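Local coordinates for hydroxymethyldihydropterin pyrophosphokinase-dihydropteroate synthase, putative (Plasmodium vivax, PDB 5Z79), which probably catalyses two successive steps of folate biosynthesis, pyrophosphorylation of 6-hydroxymethyl-7,8-dihydropterin and condensation of the resulting diphosphate with 4-aminobenzoate to form dihydropteroate, at residues G20-K25 against S158-L163; V28-T33 against R77-I82; Y183-M188 against M205-I210. All blocks are in the same frame, centred on the assembly; numbering follows the deposited sequence.

In the fold
From the N terminus, residues 20-25, the end of strand 13-21 and the turn after it, meet 158-163 in contact 1 and close a loop of 132 residues. Contact 2 is nested inside that loop: helix 27-42, the next element after strand 13-21, receives the irregular segment 77-82. Contact 3 comes later, in series, and closes a short loop of 16 residues between helix 174-188 and strand 207-213. Strand 13-21 lies between 160-169 and 207-213 in the antiparallel pyrophosphokinase sheet, joining contacts 1 and 3, with Thr21 OG1 near Met205 O. Ile30, Thr33 and Trp81 of contact 2 pack against Met188 or Met205 of contact 3.

Contact 1 (G20-K25 against S158-L163); sequences GTNDKK and SYFFNL. With PE0 (pterine), chain K.
Asn22 sets the nitrogen of its amide over the ring of Phe160, with ND2 above the ring centre and 3.3 Å from Phe160 CZ; the amide is tilted 58° to the ring. On the opposite face lies the bound pterine: its C4 sits over the ring, offset toward the rim. Phe160 is thus held between an asparagine amide and the ligand. Two residues on, Asn162 OD1 accepts a 3.0 Å hydrogen bond from N2 of the pterine, while Asn162 ND2 is turned to Phe19 O and fixes which way round the amide sits. Gly20 has no side chain on this face, and its CA lies 3.6 Å from Asn162 ND2. Strands 13-21 and 160-169 of the pyrophosphokinase sheet form one wall of the pterin pocket here, and Phe160 and Asn162 bind the pterine.

Behind the pocket wall is the strand pairing. Thr21 and Phe161 form an antiparallel hydrogen-bonded pair, with Thr21 N to Phe161 O at 3.0 Å and Phe161 N to Thr21 O at 2.8 Å. Where the ladder ends, Asn22 takes over with its side chain: ND2 donates to Tyr159 O at 3.2 Å, with the oxygen in the amide plane but the donor 40° above the carbonyl plane. CG of Lys24, anti to the backbone N (chi1 -174°), reaches Phe161, lying 3.5 Å from Phe161 CZ; its NZ goes on to Tyr330. Thr21 OG1 closes an ST turn on Asp23 N and is also hydrogen-bonded to the backbone O of Met205.

Strand 13-21 is flanked by 160-169 and 207-213, and 43-54 follows beyond 160-169, giving Thr54 to the pterine. Thr21 and Phe161 face the other way, against helix 27-42, where they meet Ile30, Leu31 and Cys27.

Contact 2 (V28-T33 against R77-I82); sequences VTILET and RDISWI
Ile79 and Ile82 are the two residues that the 77-82 segment sets down on helix 27-42, where Thr29, Ile30 and Thr33 meet them. Before them, Asp78 OD1 accepts from both Ser80 OG, on the syn side, and Ser80 N, from well above the carboxylate plane; the bond to Ser80 N, 3.3 Å from OD1, makes an Asx turn. Ile79 then points at the helix. Its CG1 lies between the backbone N and the carbonyl carbon (chi1 61°). Beyond it, Ile79 CD1 lies 4.0 Å from Thr29 OG1. The other branch, Ile79 CG2, is 4.3 Å from Ile30 CD1. A type I turn from Ile79 to Ile82, closed by Ile82 N to Ile79 O, swings the chain back. Trp81, with NE1 weakly bonded to Asp78 O, has Ile82 CG1 over one face of its indole, toward the rim. Ile82 ends the run: CG2 lies 3.3 Å from Thr33 OG1, which also makes a weak bond to Asn493 OD1, and CD1 reaches Ile30 CG1 at 4.4 Å. The helix side is thus met by isoleucine branches alone.

Helix 27-42 rests on strand 13-21 through Ile30 and Leu31, while Thr33 and Trp81 meet Met188 of helix 174-188, so the segment 77-82 packs where the two helices approach.

Contact 3 (Y183-M188 against M205-I210); sequences YIEQIM and MIDIDI. With APC (diphosphomethylphosphonic acid adenosyl ester), chain H.
Glu185 reaches from helix 174-188 to the edge strand 207-213 and grips its backbone: OE2 accepts from Ile208 N at 2.8 Å, nearly straight (177°), on the anti side of the carboxylate. The chain, extended beyond CG, makes the reach possible, and CG passes 4.0 Å from Ile206 O. Beside this bond is the apolar half, where Ile184 and Ile208 cross at about a right angle, with Ile184 CG2 3.7 Å from Ile208 CD1. The axes of 183-188 and 207-210 approach to 8.7 Å and run antiparallel.

The packing is looser toward the end of the helix segment. Met188 SD lies 4.0 Å from Ile206 CG2; within the two segments Met205, partly exposed, meets just Met188 O, through SD at 4.3 Å, and it also packs on Ile30 of helix 27-42. That helix backs this side, with Ala34 against both Met188 and Ile206.

Across the strand, Asp207 and Asp209 turn to the ATP analogue: Asp207 OD2 is 2.6 Å from its O2B, and Asp209 OD2 is 2.7 Å from O2G. The adenine is read by the backbone, its N6 donating to Ile210 O. Asp207 OD1 also faces Glu185 OE2, a crowding of like charge that Asp207's salt bridge with Arg204 probably eases; Lys182 and Lys189 lie at longer, weaker range from Glu185. In other HPPK enzymes the paired aspartates hold two magnesium ions, and Asp207 and Asp209 are consistent with that role, though no magnesium is modelled within this contact. Glu185 bonds the backbone of Ile208, between the two aspartates, and so probably helps position them.

Contact 1 (G20-K25 against S158-L163)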
# COMPACT_ATOMS: atom_id res chain seq x y z
N GLY A 20 -19.44 31.57 6.27
CA GLY A 20 -19.46 30.96 4.97
C GLY A 20 -18.86 31.85 3.92
O GLY A 20 -19.23 33.00 3.83
N THR A 21 -17.96 31.29 3.12
CA THR A 21 -17.36 31.97 1.97
C THR A 21 -17.30 31.07 0.72
O THR A 21 -17.35 29.84 0.82
CB THR A 21 -15.97 32.56 2.33
OG1 THR A 21 -15.43 33.22 1.20
CG2 THR A 21 -15.01 31.49 2.73
N ASN A 22 -17.23 31.72 -0.45
CA ASN A 22 -17.03 31.06 -1.77
C ASN A 22 -15.61 31.12 -2.32
O ASN A 22 -15.33 30.42 -3.29
CB ASN A 22 -17.92 31.71 -2.84
CG ASN A 22 -19.39 31.37 -2.66
OD1 ASN A 22 -20.22 32.26 -2.56
ND2 ASN A 22 -19.72 30.08 -2.62
N ASP A 23 -14.74 31.95 -1.73
CA ASP A 23 -13.42 32.24 -2.31
C ASP A 23 -12.38 31.26 -1.77
O ASP A 23 -11.82 31.50 -0.69
CB ASP A 23 -13.01 33.69 -2.04
CG ASP A 23 -11.61 34.02 -2.56
OD1 ASP A 23 -10.86 33.10 -2.89
OD2 ASP A 23 -11.24 35.21 -2.63
N LYS A 24 -12.11 30.18 -2.51
CA LYS A 24 -11.13 29.18 -2.08
C LYS A 24 -9.67 29.66 -1.94
O LYS A 24 -8.93 29.20 -1.07
CB LYS A 24 -11.17 27.97 -3.04
CG LYS A 24 -10.28 26.82 -2.58
CD LYS A 24 -9.90 25.87 -3.67
CE LYS A 24 -8.88 24.87 -3.11
NZ LYS A 24 -8.76 23.71 -4.04
N LYS A 25 -9.21 30.54 -2.82
CA LYS A 25 -7.80 30.90 -2.76
C LYS A 25 -7.51 31.64 -1.47
O LYS A 25 -6.58 31.30 -0.79
CB LYS A 25 -7.37 31.76 -3.94
CG LYS A 25 -5.85 31.86 -4.09
CD LYS A 25 -5.40 32.97 -5.05
CE LYS A 25 -5.61 34.37 -4.42
NZ LYS A 25 -5.96 35.55 -5.28
N SER A 158 -19.35 27.40 -7.91
CA SER A 158 -18.36 27.29 -6.84
C SER A 158 -18.72 26.29 -5.70
O SER A 158 -19.82 25.73 -5.63
CB SER A 158 -18.12 28.69 -6.26
OG SER A 158 -16.94 28.69 -5.46
N TYR A 159 -17.75 26.07 -4.83
CA TYR A 159 -17.97 25.29 -3.63
C TYR A 159 -18.18 26.28 -2.51
O TYR A 159 -17.93 27.47 -2.69
CB TYR A 159 -16.73 24.44 -3.34
CG TYR A 159 -16.60 23.17 -4.19
CD1 TYR A 159 -17.20 21.97 -3.77
CD2 TYR A 159 -15.86 23.15 -5.38
CE1 TYR A 159 -17.09 20.80 -4.49
CE2 TYR A 159 -15.74 21.99 -6.10
CZ TYR A 159 -16.37 20.81 -5.65
OH TYR A 159 -16.29 19.61 -6.35
N PHE A 160 -18.64 25.79 -1.37
CA PHE A 160 -18.77 26.64 -0.19
C PHE A 160 -17.85 26.18 0.90
O PHE A 160 -17.79 24.98 1.20
CB PHE A 160 -20.20 26.64 0.37
CG PHE A 160 -21.06 27.75 -0.19
CD1 PHE A 160 -21.03 29.03 0.40
CD2 PHE A 160 -21.92 27.50 -1.30
CE1 PHE A 160 -21.85 30.06 -0.11
CE2 PHE A 160 -22.72 28.52 -1.81
CZ PHE A 160 -22.69 29.80 -1.22
N PHE A 161 -17.13 27.12 1.49
CA PHE A 161 -16.25 26.81 2.58
C PHE A 161 -16.85 27.32 3.87
O PHE A 161 -17.17 28.51 4.02
CB PHE A 161 -14.90 27.38 2.31
CG PHE A 161 -14.36 26.89 1.02
CD1 PHE A 161 -13.66 25.71 0.98
CD2 PHE A 161 -14.64 27.54 -0.15
CE1 PHE A 161 -13.20 25.23 -0.21
CE2 PHE A 161 -14.18 27.07 -1.36
CZ PHE A 161 -13.47 25.90 -1.39
N ASN A 162 -17.03 26.38 4.79
CA ASN A 162 -17.92 26.58 5.87
C ASN A 162 -17.31 26.26 7.20
O ASN A 162 -16.69 25.20 7.35
CB ASN A 162 -19.15 25.72 5.64
CG ASN A 162 -20.26 26.50 4.98
OD1 ASN A 162 -20.77 26.11 3.93
ND2 ASN A 162 -20.64 27.60 5.60
N LEU A 163 -17.52 27.17 8.16
CA LEU A 163 -17.03 27.05 9.53
C LEU A 163 -18.10 27.44 10.53
O LEU A 163 -18.88 28.36 10.32
CB LEU A 163 -15.83 27.98 9.72
CG LEU A 163 -15.27 28.14 11.14
CD1 LEU A 163 -14.79 26.81 11.71
CD2 LEU A 163 -14.16 29.17 11.14
C1 PE0 K . -24.57 28.46 1.77
C4 PE0 K . -23.27 27.99 2.23
O4 PE0 K . -22.41 28.77 2.66
N2 PE0 K . -23.03 26.70 2.12
C3 PE0 K . -23.91 25.83 1.63
N6 PE0 K . -23.55 24.54 1.59
N1 PE0 K . -25.12 26.20 1.22
C2 PE0 K . -25.48 27.47 1.25
N3 PE0 K . -26.66 27.86 0.83
C6 PE0 K . -27.02 29.14 0.87
C5 PE0 K . -26.15 30.08 1.36
N4 PE0 K . -24.96 29.72 1.79

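Contact 2 (V28-T33 against R77-I82)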
# COMPACT_ATOMS: atom_id res chain seq x y z
N VAL A 28 -8.79 31.14 3.88
CA VAL A 28 -8.33 31.16 5.27
C VAL A 28 -8.34 32.59 5.82
O VAL A 28 -8.88 32.83 6.86
CB VAL A 28 -6.90 30.59 5.41
CG1 VAL A 28 -6.41 30.66 6.85
CG2 VAL A 28 -6.85 29.17 4.92
N THR A 29 -7.72 33.52 5.09
CA THR A 29 -7.63 34.92 5.46
C THR A 29 -8.99 35.56 5.66
O THR A 29 -9.17 36.38 6.55
CB THR A 29 -6.95 35.73 4.35
OG1 THR A 29 -5.86 35.00 3.78
CG2 THR A 29 -6.43 37.02 4.88
N ILE A 30 -9.95 35.21 4.82
CA ILE A 30 -11.28 35.78 4.90
C ILE A 30 -11.98 35.28 6.16
O ILE A 30 -12.62 36.05 6.85
CB ILE A 30 -12.10 35.47 3.63
CG1 ILE A 30 -11.73 36.42 2.50
CG2 ILE A 30 -13.58 35.58 3.89
CD1 ILE A 30 -12.23 35.98 1.13
N LEU A 31 -11.89 34.00 6.48
CA LEU A 31 -12.59 33.49 7.66
C LEU A 31 -11.86 33.94 8.90
O LEU A 31 -12.47 34.29 9.87
CB LEU A 31 -12.75 31.95 7.64
CG LEU A 31 -13.49 31.41 6.38
CD1 LEU A 31 -13.15 29.96 6.12
CD2 LEU A 31 -14.99 31.57 6.49
N GLU A 32 -10.54 33.96 8.87
CA GLU A 32 -9.79 34.28 10.06
C GLU A 32 -9.84 35.77 10.28
O GLU A 32 -9.87 36.21 11.45
CB GLU A 32 -8.36 33.76 9.97
CG GLU A 32 -8.30 32.23 10.13
CD GLU A 32 -6.90 31.65 10.25
OE1 GLU A 32 -5.93 32.34 9.83
OE2 GLU A 32 -6.78 30.50 10.76
N THR A 33 -9.92 36.56 9.22
CA THR A 33 -10.31 37.96 9.47
C THR A 33 -11.71 38.06 10.17
O THR A 33 -11.88 38.83 11.10
CB THR A 33 -10.25 38.83 8.19
OG1 THR A 33 -8.88 39.10 7.82
CG2 THR A 33 -11.00 40.17 8.43
N ARG A 77 -10.21 37.48 -7.50
CA ARG A 77 -10.01 37.24 -6.07
C ARG A 77 -9.08 38.28 -5.42
O ARG A 77 -7.89 38.03 -5.30
CB ARG A 77 -9.46 35.83 -5.85
N ASP A 78 -9.60 39.41 -4.97
CA ASP A 78 -8.73 40.43 -4.37
C ASP A 78 -8.94 40.70 -2.90
O ASP A 78 -10.02 40.99 -2.47
CB ASP A 78 -8.88 41.75 -5.09
CG ASP A 78 -7.81 42.70 -4.71
OD1 ASP A 78 -6.73 42.24 -4.39
OD2 ASP A 78 -8.04 43.92 -4.71
N ILE A 79 -7.86 40.63 -2.14
CA ILE A 79 -7.93 40.89 -0.70
C ILE A 79 -6.70 41.70 -0.27
O ILE A 79 -6.28 41.61 0.88
CB ILE A 79 -7.91 39.55 0.10
CG1 ILE A 79 -6.59 38.76 -0.17
CG2 ILE A 79 -9.12 38.70 -0.23
CD1 ILE A 79 -6.34 37.59 0.78
N SER A 80 -6.12 42.47 -1.19
CA SER A 80 -4.85 43.19 -0.92
C SER A 80 -5.06 44.43 -0.01
O SER A 80 -4.11 45.18 0.28
CB SER A 80 -4.24 43.63 -2.23
OG SER A 80 -5.16 44.50 -2.87
N TRP A 81 -6.32 44.62 0.42
CA TRP A 81 -6.76 45.68 1.32
C TRP A 81 -7.01 45.16 2.74
O TRP A 81 -7.18 45.95 3.64
CB TRP A 81 -8.07 46.32 0.77
CG TRP A 81 -9.14 45.31 0.44
CD1 TRP A 81 -9.35 44.69 -0.77
CD2 TRP A 81 -10.11 44.78 1.33
NE1 TRP A 81 -10.40 43.80 -0.69
CE2 TRP A 81 -10.89 43.84 0.59
CE3 TRP A 81 -10.41 45.01 2.68
CZ2 TRP A 81 -11.97 43.12 1.17
CZ3 TRP A 81 -11.48 44.29 3.26
CH2 TRP A 81 -12.25 43.34 2.49
N ILE A 82 -7.04 43.85 2.96
CA ILE A 82 -7.49 43.33 4.26
C ILE A 82 -6.56 43.62 5.43
O ILE A 82 -6.98 43.84 6.56
CB ILE A 82 -7.78 41.79 4.20
CG1 ILE A 82 -9.24 41.57 3.76
CG2 ILE A 82 -7.48 41.10 5.56
CD1 ILE A 82 -9.75 40.14 3.87

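Contact 3 (Y183-M188 against M205-I210)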
# COMPACT_ATOMS: atom_id res chain seq x y z
N TYR A 183 -22.65 44.72 10.36
CA TYR A 183 -21.57 45.71 10.40
C TYR A 183 -20.24 45.10 9.96
O TYR A 183 -19.58 45.66 9.11
CB TYR A 183 -21.43 46.32 11.82
CG TYR A 183 -20.51 47.57 11.94
CD1 TYR A 183 -20.79 48.75 11.26
CD2 TYR A 183 -19.37 47.56 12.74
CE1 TYR A 183 -19.97 49.87 11.37
CE2 TYR A 183 -18.54 48.66 12.85
CZ TYR A 183 -18.84 49.83 12.16
OH TYR A 183 -18.01 50.95 12.28
N ILE A 184 -19.86 43.98 10.56
CA ILE A 184 -18.62 43.25 10.24
C ILE A 184 -18.53 42.88 8.75
O ILE A 184 -17.63 43.30 8.07
CB ILE A 184 -18.49 42.02 11.17
CG1 ILE A 184 -18.03 42.49 12.58
CG2 ILE A 184 -17.58 40.95 10.59
CD1 ILE A 184 -18.36 41.54 13.71
N GLU A 185 -19.50 42.14 8.23
CA GLU A 185 -19.59 41.85 6.80
C GLU A 185 -19.33 43.11 5.99
O GLU A 185 -18.45 43.12 5.15
CB GLU A 185 -20.98 41.26 6.43
CG GLU A 185 -21.22 39.75 6.70
CD GLU A 185 -22.68 39.29 6.45
OE1 GLU A 185 -23.39 39.98 5.70
OE2 GLU A 185 -23.14 38.25 7.00
N GLN A 186 -20.07 44.18 6.24
CA GLN A 186 -19.91 45.37 5.42
C GLN A 186 -18.48 45.89 5.49
O GLN A 186 -17.95 46.39 4.50
CB GLN A 186 -20.94 46.44 5.80
CG GLN A 186 -22.39 45.98 5.68
CD GLN A 186 -22.73 45.43 4.31
OE1 GLN A 186 -21.88 45.38 3.42
NE2 GLN A 186 -23.98 45.00 4.13
N ILE A 187 -17.87 45.79 6.66
CA ILE A 187 -16.51 46.28 6.85
C ILE A 187 -15.52 45.61 5.91
O ILE A 187 -14.40 46.05 5.77
CB ILE A 187 -16.05 46.09 8.32
CG1 ILE A 187 -16.63 47.22 9.19
CG2 ILE A 187 -14.53 46.16 8.46
CD1 ILE A 187 -16.50 46.95 10.67
N MET A 188 -15.95 44.54 5.28
CA MET A 188 -15.12 43.78 4.40
C MET A 188 -15.55 44.02 2.93
O MET A 188 -14.70 44.22 2.05
CB MET A 188 -15.20 42.30 4.80
CG MET A 188 -15.01 42.00 6.31
SD MET A 188 -14.56 40.27 6.74
CE MET A 188 -15.40 40.12 8.29
N MET A 205 -18.73 36.99 -0.57
CA MET A 205 -17.39 37.06 0.01
C MET A 205 -17.24 36.49 1.42
O MET A 205 -16.32 35.71 1.68
CB MET A 205 -16.91 38.48 0.07
CG MET A 205 -15.54 38.47 0.67
SD MET A 205 -14.82 40.07 0.77
CE MET A 205 -13.37 39.55 1.68
N ILE A 206 -18.13 36.95 2.31
CA ILE A 206 -18.25 36.41 3.65
C ILE A 206 -19.73 36.51 4.01
O ILE A 206 -20.44 37.39 3.51
CB ILE A 206 -17.32 37.17 4.64
CG1 ILE A 206 -17.51 36.73 6.09
CG2 ILE A 206 -17.54 38.66 4.53
CD1 ILE A 206 -16.95 35.38 6.40
N ASP A 207 -20.20 35.55 4.81
CA ASP A 207 -21.54 35.60 5.36
C ASP A 207 -21.65 34.94 6.73
O ASP A 207 -21.40 33.73 6.84
CB ASP A 207 -22.53 34.91 4.44
CG ASP A 207 -23.94 35.43 4.69
OD1 ASP A 207 -24.07 36.69 4.52
OD2 ASP A 207 -24.89 34.64 5.07
N ILE A 208 -22.10 35.71 7.72
CA ILE A 208 -22.08 35.28 9.12
C ILE A 208 -23.47 35.31 9.74
O ILE A 208 -24.03 36.40 9.99
CB ILE A 208 -21.18 36.17 9.99
CG1 ILE A 208 -19.80 36.41 9.36
CG2 ILE A 208 -20.96 35.52 11.35
CD1 ILE A 208 -19.10 37.65 9.86
N ASP A 209 -24.01 34.13 10.04
CA ASP A 209 -25.36 34.00 10.55
C ASP A 209 -25.39 33.41 11.97
O ASP A 209 -24.50 32.68 12.38
CB ASP A 209 -26.19 33.18 9.56
CG ASP A 209 -26.07 33.67 8.06
OD1 ASP A 209 -26.22 34.89 7.75
OD2 ASP A 209 -25.86 32.80 7.15
N ILE A 210 -26.39 33.80 12.75
CA ILE A 210 -26.62 33.28 14.08
C ILE A 210 -27.52 32.10 13.97
O ILE A 210 -28.66 32.22 13.56
CB ILE A 210 -27.36 34.28 15.00
CG1 ILE A 210 -26.67 35.65 15.02
CG2 ILE A 210 -27.45 33.71 16.42
CD1 ILE A 210 -27.61 36.82 15.13
PG APC H . -27.90 32.10 4.54
O1G APC H . -26.45 31.73 4.35
O2G APC H . -28.11 33.07 5.67
O3G APC H . -28.81 30.89 4.62
PB APC H . -27.96 34.33 2.63
O1B APC H . -28.10 34.33 1.13
O2B APC H . -26.59 34.65 3.15
O3B APC H . -28.36 32.89 3.21
PA APC H . -28.44 36.84 4.31
O1A APC H . -27.50 37.60 3.40
O2A APC H . -27.83 36.31 5.58
C3A APC H . -29.18 35.46 3.37
O5' APC H . -29.64 37.83 4.69
C5' APC H . -31.02 37.68 4.27
C4' APC H . -31.92 37.89 5.46
O4' APC H . -31.57 36.93 6.49
C3' APC H . -31.87 39.27 6.12
O3' APC H . -33.16 39.87 6.11
C2' APC H . -31.37 39.01 7.55
O2' APC H . -32.05 39.74 8.55
C1' APC H . -31.69 37.53 7.75
N9 APC H . -30.79 36.86 8.67
C8 APC H . -29.41 36.76 8.60
N7 APC H . -28.89 36.06 9.58
C5 APC H . -29.98 35.67 10.34
C6 APC H . -30.09 34.90 11.52
N6 APC H . -29.06 34.36 12.16
N1 APC H . -31.34 34.69 12.01
C2 APC H . -32.37 35.23 11.35
N3 APC H . -32.39 35.96 10.25
C4 APC H . -31.15 36.15 9.79